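Local structure of cellulase (Bacillus sp. BG-CS10, 5E09) at residues S487-Y490 / D491-E494. The protein probably hydrolyses internal beta-1,4-glucosidic bonds of cellulose, as a halophilic family 5 glycoside hydrolase that also carries a family 46 carbohydrate-binding module. Numbering follows the deposited sequence.
Sequences SPVY and DKGE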
loop_
_atom_site.group_PDB
_atom_site.type_symbol
_atom_site.label_atom_id
_atom_site.label_comp_id
_atom_site.label_asym_id
_atom_site.label_seq_id
_atom_site.Cartn_x
_atom_site.Cartn_y
_atom_site.Cartn_z
ATOM N N SER A 487 -17.819 -9.316 2.100
ATOM C CA SER A 487 -17.742 -7.864 2.028
ATOM C C SER A 487 -18.897 -7.176 2.754
ATOM O O SER A 487 -20.058 -7.351 2.393
ATOM C CB SER A 487 -17.705 -7.419 0.564
ATOM O OG SER A 487 -17.250 -6.084 0.457
ATOM N N PRO A 488 -18.578 -6.403 3.799
ATOM C CA PRO A 488 -19.588 -5.539 4.414
ATOM C C PRO A 488 -19.976 -4.403 3.472
ATOM O O PRO A 488 -19.113 -3.625 3.063
ATOM C CB PRO A 488 -18.886 -4.991 5.659
ATOM C CG PRO A 488 -17.717 -5.891 5.885
ATOM C CD PRO A 488 -17.313 -6.405 4.547
ATOM N N VAL A 489 -21.254 -4.335 3.120
ATOM C CA VAL A 489 -21.802 -3.230 2.345
ATOM C C VAL A 489 -22.740 -2.433 3.251
ATOM O O VAL A 489 -23.915 -2.802 3.440
ATOM C CB VAL A 489 -22.563 -3.721 1.088
ATOM C CG1 VAL A 489 -22.760 -2.577 0.106
ATOM C CG2 VAL A 489 -21.824 -4.878 0.427
ATOM N N TYR A 490 -22.206 -1.355 3.823
ATOM C CA TYR A 490 -22.907 -0.593 4.854
ATOM C C TYR A 490 -24.058 0.221 4.280
ATOM O O TYR A 490 -25.133 0.291 4.875
ATOM C CB TYR A 490 -21.927 0.322 5.602
ATOM C CG TYR A 490 -20.881 -0.452 6.368
ATOM C CD1 TYR A 490 -21.199 -1.085 7.559
ATOM C CD2 TYR A 490 -19.582 -0.567 5.889
ATOM C CE1 TYR A 490 -20.257 -1.808 8.260
ATOM C CE2 TYR A 490 -18.629 -1.290 6.580
ATOM C CZ TYR A 490 -18.972 -1.908 7.767
ATOM O OH TYR A 490 -18.032 -2.631 8.467
ATOM N N ASP A 491 -23.839 0.817 3.113
ATOM C CA ASP A 491 -24.861 1.634 2.465
ATOM C C ASP A 491 -26.031 0.798 1.932
ATOM O O ASP A 491 -27.063 1.344 1.545
ATOM C CB ASP A 491 -24.236 2.453 1.329
ATOM C CG ASP A 491 -23.253 1.645 0.502
ATOM O OD1 ASP A 491 -22.202 1.239 1.053
ATOM O OD2 ASP A 491 -23.535 1.405 -0.694
ATOM N N LYS A 492 -25.879 -0.522 1.913
ATOM C CA LYS A 492 -26.969 -1.387 1.481
ATOM C C LYS A 492 -27.411 -2.319 2.610
ATOM O O LYS A 492 -28.266 -3.187 2.413
ATOM C CB LYS A 492 -26.563 -2.190 0.241
ATOM C CG LYS A 492 -26.362 -1.326 -1.001
ATOM C CD LYS A 492 -26.605 -2.098 -2.290
ATOM C CE LYS A 492 -25.575 -3.193 -2.490
ATOM N NZ LYS A 492 -25.820 -3.950 -3.749
ATOM N N GLY A 493 -26.831 -2.120 3.792
ATOM C CA GLY A 493 -27.165 -2.909 4.964
ATOM C C GLY A 493 -27.073 -4.407 4.746
ATOM O O GLY A 493 -28.025 -5.137 5.034
ATOM N N GLU A 494 -25.936 -4.877 4.233
ATOM C CA GLU A 494 -25.786 -6.312 3.992
ATOM C C GLU A 494 -24.332 -6.759 4.043
ATOM O O GLU A 494 -23.429 -5.944 3.947
ATOM C CB GLU A 494 -26.391 -6.688 2.636
ATOM C CG GLU A 494 -25.705 -6.009 1.453
ATOM C CD GLU A 494 -26.371 -6.309 0.120
ATOM O OE1 GLU A 494 -27.501 -6.850 0.112
ATOM O OE2 GLU A 494 -25.759 -6.002 -0.926
#
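Val489 lays its CG1 methyl against the aliphatic part of Lys492, 3.8 Å from Lys492 CB, and the bend of the lysine chain at chi3 (-66°) brings CE back to 3.9 Å from the same methyl. Next to the lysine, Glu494 also touches the valine, its CG 3.9 Å from Val489 CB; both side chains run alongside that of Val489 and point the same way. Lys492 NZ and Glu494 OE2 form a salt bridge at 3.5 Å, which closes over the valine. Replacing Val489 with an alanine would probably open a gap beneath this ion pair and leave the methylenes of Lys492 without their hydrophobic neighbour. The backbone marks a beta hairpin with a G1 bulge in the carbohydrate-binding domain: Gly493, with a positive phi of 53°, and Glu494 together stand opposite the single residue Val489, in the turn that links edge strand 486-489 to strand 494-497. Two bonds define the antiparallel hydrogen-bonded pair, Val489 N to Glu494 O at 2.8 Å and Glu494 N to Val489 O at 3.0 Å. Val489 O also receives a weak bond from Lys492 N, at 3.4 Å. Within the turn, Gly493 N reaches Tyr490 O at 3.1 Å from above the carbonyl plane. Tyr490 turns its ring from the turn toward Phe453, their planes about 55° apart, and its OH hydrogen-bonds to the backbone N of Val458.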